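Local structure of conserved hypothetical protein (Staphylococcus aureus subsp. aureus, 1TSJ) at residues Val115-Lys118 against Phe119-Phe123; Leu89-Gly92 against Leu93-Glu96. The protein is of unknown function but belongs to the 3-demethylubiquinone-9 3-methyltransferase family of the glyoxalase clan. One frame throughout, in Å; residues are numbered along the deposited sequence.

Contact 1. Residues Val115-Lys118 against Phe119-Phe123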
ATOM      1  N   VAL A 115      -8.521   1.185   6.773  1.00 24.24           N
ATOM      2  CA  VAL A 115      -8.916   1.782   8.043  1.00 25.18           C
ATOM      3  C   VAL A 115      -8.004   2.962   8.426  1.00 26.05           C
ATOM      4  O   VAL A 115      -6.803   2.851   8.557  1.00 28.52           O
ATOM      5  CB  VAL A 115      -8.794   0.735   9.227  1.00 25.27           C
ATOM      6  CG1 VAL A 115      -9.411   1.317  10.499  1.00 27.01           C
ATOM      7  CG2 VAL A 115      -9.483  -0.605   8.931  1.00 25.37           C
ATOM      8  N   GLN A 116      -8.590   4.058   8.763  1.00 26.28           N
ATOM      9  CA  GLN A 116      -7.878   5.026   9.541  1.00 27.41           C
ATOM     10  C   GLN A 116      -8.131   4.886  11.027  1.00 28.81           C
ATOM     11  O   GLN A 116      -9.282   4.916  11.485  1.00 29.98           O
ATOM     12  CB  GLN A 116      -8.386   6.331   9.111  1.00 26.81           C
ATOM     13  CG  GLN A 116      -7.728   7.435   9.686  1.00 28.91           C
ATOM     14  CD  GLN A 116      -8.101   8.612   8.814  1.00 34.24           C
ATOM     15  OE1 GLN A 116      -9.227   9.192   8.880  1.00 36.17           O
ATOM     16  NE2 GLN A 116      -7.193   8.896   7.898  1.00 36.26           N
ATOM     17  N   ASP A 117      -7.091   4.762  11.805  1.00 29.81           N
ATOM     18  CA  ASP A 117      -7.299   4.553  13.208  1.00 31.06           C
ATOM     19  C   ASP A 117      -7.591   5.897  13.871  1.00 31.32           C
ATOM     20  O   ASP A 117      -7.581   6.948  13.225  1.00 30.29           O
ATOM     21  CB  ASP A 117      -6.050   3.904  13.863  1.00 32.20           C
ATOM     22  CG  ASP A 117      -4.868   4.811  13.746  1.00 34.49           C
ATOM     23  OD1 ASP A 117      -5.128   6.038  13.816  1.00 37.48           O
ATOM     24  OD2 ASP A 117      -3.680   4.442  13.477  1.00 39.40           O
ATOM     25  N   LYS A 118      -7.843   5.831  15.189  1.00 32.59           N
ATOM     26  CA  LYS A 118      -8.305   6.961  15.963  1.00 32.37           C
ATOM     27  C   LYS A 118      -7.375   8.089  15.942  1.00 29.74           C
ATOM     28  O   LYS A 118      -7.783   9.210  16.157  1.00 29.73           O
ATOM     29  CB  LYS A 118      -8.562   6.534  17.408  1.00 34.14           C
ATOM     30  CG  LYS A 118      -7.312   5.903  18.160  1.00 36.36           C
ATOM     31  CD  LYS A 118      -7.646   5.759  19.677  1.00 36.48           C
ATOM     32  CE  LYS A 118      -8.580   4.505  19.957  1.00 44.07           C
ATOM     33  NZ  LYS A 118      -8.095   3.340  20.981  1.00 48.86           N
ATOM     34  N   PHE A 119      -6.104   7.814  15.708  1.00 28.66           N
ATOM     35  CA  PHE A 119      -5.057   8.887  15.674  1.00 27.46           C
ATOM     36  C   PHE A 119      -4.819   9.327  14.281  1.00 28.25           C
ATOM     37  O   PHE A 119      -3.890  10.075  13.937  1.00 30.51           O
ATOM     38  CB  PHE A 119      -3.754   8.353  16.097  1.00 26.14           C
ATOM     39  CG  PHE A 119      -3.844   7.661  17.304  1.00 26.64           C
ATOM     40  CD1 PHE A 119      -3.904   6.300  17.326  1.00 26.77           C
ATOM     41  CD2 PHE A 119      -3.931   8.373  18.468  1.00 27.43           C
ATOM     42  CE1 PHE A 119      -4.060   5.669  18.507  1.00 28.74           C
ATOM     43  CE2 PHE A 119      -4.125   7.719  19.638  1.00 26.93           C
ATOM     44  CZ  PHE A 119      -4.140   6.386  19.665  1.00 27.15           C
ATOM     45  N   GLY A 120      -5.536   8.786  13.366  1.00 27.60           N
ATOM     46  CA  GLY A 120      -5.234   9.318  12.054  1.00 28.16           C
ATOM     47  C   GLY A 120      -4.307   8.607  11.115  1.00 27.34           C
ATOM     48  O   GLY A 120      -4.233   9.070  10.074  1.00 30.30           O
ATOM     49  N   VAL A 121      -3.711   7.485  11.424  1.00 25.09           N
ATOM     50  CA  VAL A 121      -2.822   6.818  10.510  1.00 24.22           C
ATOM     51  C   VAL A 121      -3.584   5.768   9.687  1.00 24.37           C
ATOM     52  O   VAL A 121      -4.327   4.919  10.224  1.00 25.09           O
ATOM     53  CB  VAL A 121      -1.749   6.073  11.367  1.00 24.76           C
ATOM     54  CG1 VAL A 121      -0.680   5.378  10.546  1.00 26.02           C
ATOM     55  CG2 VAL A 121      -1.087   7.026  12.304  1.00 25.75           C
ATOM     56  N   SER A 122      -3.309   5.725   8.377  1.00 23.79           N
ATOM     57  CA  SER A 122      -4.018   4.810   7.476  1.00 22.39           C
ATOM     58  C   SER A 122      -3.261   3.597   7.469  1.00 19.42           C
ATOM     59  O   SER A 122      -2.036   3.681   7.352  1.00 19.23           O
ATOM     60  CB  SER A 122      -4.007   5.347   6.073  1.00 23.14           C
ATOM     61  OG  SER A 122      -4.909   6.444   5.954  1.00 31.70           O
ATOM     62  N   PHE A 123      -4.003   2.498   7.624  1.00 18.23           N
ATOM     63  CA  PHE A 123      -3.567   1.118   7.444  1.00 17.36           C
ATOM     64  C   PHE A 123      -4.339   0.461   6.361  1.00 17.53           C
ATOM     65  O   PHE A 123      -5.546   0.458   6.401  1.00 17.15           O
ATOM     66  CB  PHE A 123      -3.853   0.354   8.695  1.00 16.99           C
ATOM     67  CG  PHE A 123      -2.970   0.771   9.821  1.00 20.04           C
ATOM     68  CD1 PHE A 123      -3.335   1.857  10.634  1.00 18.84           C
ATOM     69  CD2 PHE A 123      -1.701   0.132  10.011  1.00 19.92           C
ATOM     70  CE1 PHE A 123      -2.430   2.297  11.584  1.00 19.00           C
ATOM     71  CE2 PHE A 123      -0.905   0.524  10.935  1.00 18.28           C
ATOM     72  CZ  PHE A 123      -1.236   1.635  11.718  1.00 17.03           C
TER

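Contact 2. Residues Leu89-Gly92 against Leu93-Glu96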
ATOM      1  N   LEU A  89      -6.380  -7.229  13.438  1.00 26.66           N
ATOM      2  CA  LEU A  89      -5.843  -5.916  13.147  1.00 26.13           C
ATOM      3  C   LEU A  89      -7.008  -4.996  12.775  1.00 25.47           C
ATOM      4  O   LEU A  89      -7.065  -3.797  13.225  1.00 25.65           O
ATOM      5  CB  LEU A  89      -4.816  -5.956  12.013  1.00 25.88           C
ATOM      6  CG  LEU A  89      -3.341  -6.063  12.164  1.00 25.85           C
ATOM      7  CD1 LEU A  89      -3.169  -7.080  13.040  1.00 31.99           C
ATOM      8  CD2 LEU A  89      -2.735  -6.541  10.853  1.00 25.64           C
ATOM      9  N   PHE A  90      -7.935  -5.551  11.981  1.00 24.06           N
ATOM     10  CA  PHE A  90      -9.058  -4.768  11.557  1.00 23.21           C
ATOM     11  C   PHE A  90      -9.778  -4.218  12.805  1.00 23.23           C
ATOM     12  O   PHE A  90      -9.901  -3.004  13.029  1.00 22.30           O
ATOM     13  CB  PHE A  90      -9.972  -5.548  10.545  1.00 23.20           C
ATOM     14  CG  PHE A  90     -11.106  -4.695  10.011  1.00 23.09           C
ATOM     15  CD1 PHE A  90     -10.924  -3.866   8.965  1.00 22.08           C
ATOM     16  CD2 PHE A  90     -12.348  -4.689  10.638  1.00 26.28           C
ATOM     17  CE1 PHE A  90     -11.928  -3.027   8.521  1.00 23.13           C
ATOM     18  CE2 PHE A  90     -13.339  -3.858  10.203  1.00 26.77           C
ATOM     19  CZ  PHE A  90     -13.130  -3.033   9.151  1.00 24.21           C
ATOM     20  N   ASN A  91     -10.227  -5.125  13.645  1.00 25.36           N
ATOM     21  CA  ASN A  91     -11.008  -4.737  14.818  1.00 27.83           C
ATOM     22  C   ASN A  91     -10.187  -3.843  15.779  1.00 28.97           C
ATOM     23  O   ASN A  91     -10.768  -2.985  16.390  1.00 31.74           O
ATOM     24  CB  ASN A  91     -11.419  -6.013  15.591  1.00 29.49           C
ATOM     25  CG  ASN A  91     -12.341  -6.987  14.764  1.00 32.87           C
ATOM     26  OD1 ASN A  91     -13.242  -6.607  14.000  1.00 44.20           O
ATOM     27  ND2 ASN A  91     -12.116  -8.218  14.956  1.00 35.58           N
ATOM     28  N   GLY A  92      -8.854  -4.083  15.921  1.00 29.01           N
ATOM     29  CA  GLY A  92      -7.924  -3.308  16.736  1.00 28.97           C
ATOM     30  C   GLY A  92      -7.790  -1.879  16.315  1.00 31.14           C
ATOM     31  O   GLY A  92      -7.875  -0.946  17.165  1.00 33.22           O
ATOM     32  N   LEU A  93      -7.650  -1.667  14.994  1.00 32.31           N
ATOM     33  CA  LEU A  93      -7.393  -0.352  14.445  1.00 32.56           C
ATOM     34  C   LEU A  93      -8.681   0.454  14.188  1.00 34.59           C
ATOM     35  O   LEU A  93      -8.689   1.701  14.219  1.00 35.58           O
ATOM     36  CB  LEU A  93      -6.612  -0.566  13.161  1.00 32.62           C
ATOM     37  CG  LEU A  93      -5.247  -1.258  13.325  1.00 30.49           C
ATOM     38  CD1 LEU A  93      -4.546  -1.653  11.875  1.00 29.75           C
ATOM     39  CD2 LEU A  93      -4.462  -0.268  14.106  1.00 26.21           C
ATOM     40  N   LYS A  94      -9.761  -0.250  13.943  1.00 37.05           N
ATOM     41  CA  LYS A  94     -10.981   0.379  13.541  1.00 40.67           C
ATOM     42  C   LYS A  94     -11.563   1.150  14.667  1.00 43.29           C
ATOM     43  O   LYS A  94     -12.409   2.037  14.465  1.00 45.07           O
ATOM     44  CB  LYS A  94     -11.951  -0.699  13.138  1.00 42.81           C
ATOM     45  CG  LYS A  94     -13.467  -0.592  13.618  1.00 46.94           C
ATOM     46  CD  LYS A  94     -13.895  -1.420  14.924  1.00 47.95           C
ATOM     47  CE  LYS A  94     -14.151  -2.957  14.699  1.00 47.68           C
ATOM     48  NZ  LYS A  94     -13.827  -3.507  13.301  1.00 46.27           N
ATOM     49  N   ASP A  95     -11.146   0.835  15.885  1.00 45.80           N
ATOM     50  CA  ASP A  95     -11.593   1.640  17.068  1.00 46.71           C
ATOM     51  C   ASP A  95     -11.477   3.148  17.064  1.00 45.42           C
ATOM     52  O   ASP A  95     -10.392   3.742  16.925  1.00 45.73           O
ATOM     53  CB  ASP A  95     -10.865   1.195  18.333  1.00 49.05           C
ATOM     54  CG  ASP A  95     -11.706   1.425  19.610  1.00 49.92           C
ATOM     55  OD1 ASP A  95     -11.747   2.574  20.099  1.00 49.44           O
ATOM     56  OD2 ASP A  95     -12.285   0.464  20.176  1.00 56.18           O
ATOM     57  N   GLU A  96     -12.632   3.743  17.353  1.00 44.98           N
ATOM     58  CA  GLU A  96     -12.818   5.157  17.266  1.00 43.94           C
ATOM     59  C   GLU A  96     -12.191   5.586  15.915  1.00 43.74           C
ATOM     60  O   GLU A  96     -11.896   6.767  15.695  1.00 44.20           O
ATOM     61  CB  GLU A  96     -12.239   5.881  18.499  1.00 44.71           C
TER

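Contact 1. Residues Val115-Lys118 against Phe119-Phe123
Val115 and Phe123 face each other as a hydrogen-bonded antiparallel pair. Val115 N gives to Phe123 O at 3.1 Å, and Phe123 N gives to Val115 O at 3.0 Å. Gln116 and Ser122 form the non-hydrogen-bonded pair next to it. Asp117 N then reaches Val121 O, and Gly120 N closes the type I turn on Asp117 O at 2.8 Å.

The Asp117 carboxylate accepts a second set of bonds. Its CG lies between the backbone N and the carbonyl carbon (chi1 62°), which folds OD1 in over the turn. Asp117 OD1 takes Val121 N at 3.1 Å from above the carboxylate plane, and Phe119 N weakly. OD2 lies by Val121 CB and at the edge of the Phe123 ring near CE1, in the ring plane; carboxylate and ring planes are 52° apart.

The apolar part is a CH-pi contact. Lys118 CG sits over one face of the Phe119 ring, 3.5 Å from its centroid, and the two side chains run alongside each other.

Gly120 has a positive phi of 98°. A type I turn whose fourth residue is such a glycine is the type I turn plus G1 bulge of a tight beta hairpin, here joining strands 109-116 and 122-127.

Contact 2. Residues Leu89-Gly92 against Leu93-Glu96
Lys94 folds back along the helix and lies beside Asn91, with both side chains pointing the same way. Bends at chi2, chi3 and chi4 turn the lysine chain toward the preceding turn. Its CE passes near Asn91 CA, and its amine ends at the Asn91 amide. Lys94 NZ gives a hydrogen bond to Asn91 OD1 at 3.2 Å. The amine approaches in the carbonyl plane, on a lone pair of OD1, with a C=O...N angle of 124°. The other end of the same amide, ND2, makes a weak hydrogen bond to Glu87 OE2 one turn earlier. The amide has a partner at each end, the second weak, which probably limits its rotation.

Phe90 meets the same amine. Its CG is anti to the backbone N (chi1 -176°), and this places the ring beside the lysine tip. The two side chains cross at a slant, and Lys94 NZ comes to 3.2 Å from Phe90 CE2. The approach to the ring is oblique. Asn91 OD1 lies at the ring's edge, in its plane, so amide, amine and ring form one small cluster.

Leu93 belongs to a separate apolar pair. Leu93 CD1 packs at 4.3 Å from Leu89 CB, one turn back.

The backbone under these side chains is helical. Leu93 N bonds to Leu89 O at 2.8 Å and Lys94 N to Phe90 O at 2.9 Å. Leu93 N also makes a weak second bond to Phe90 O.

This is the C-terminal part of helix 83-94, which packs against the sheet. Phe90 reaches Ala113 and Val115 on strand 109-116 and Leu125 on strand 122-127. Leu93 packs on Phe123 and Leu125 of strand 122-127, while Leu89 touches Val80, just past strand 76-79.

Contact 2 comes first along the chain and contact 1 follows it, with strands 98-102 and 104-106 between. Their centres are about 9 Å apart, on the same side of the chain's centre. The end of helix 83-94 lies against the turn end of the 109-116/122-127 hairpin. Val115 CG2 meets Phe90 CE1 at 3.5 Å, and Phe123 CG meets Leu93 CD1 at 3.5 Å. Farther out, Lys118 CB packs on the Asp95 backbone. The helix end packs as a second layer on the sheet, with Phe90 and Leu93 against Val115 and Phe123 in the interface, consistent with the beta-alpha-beta-beta-beta modules of the glyoxalase clan.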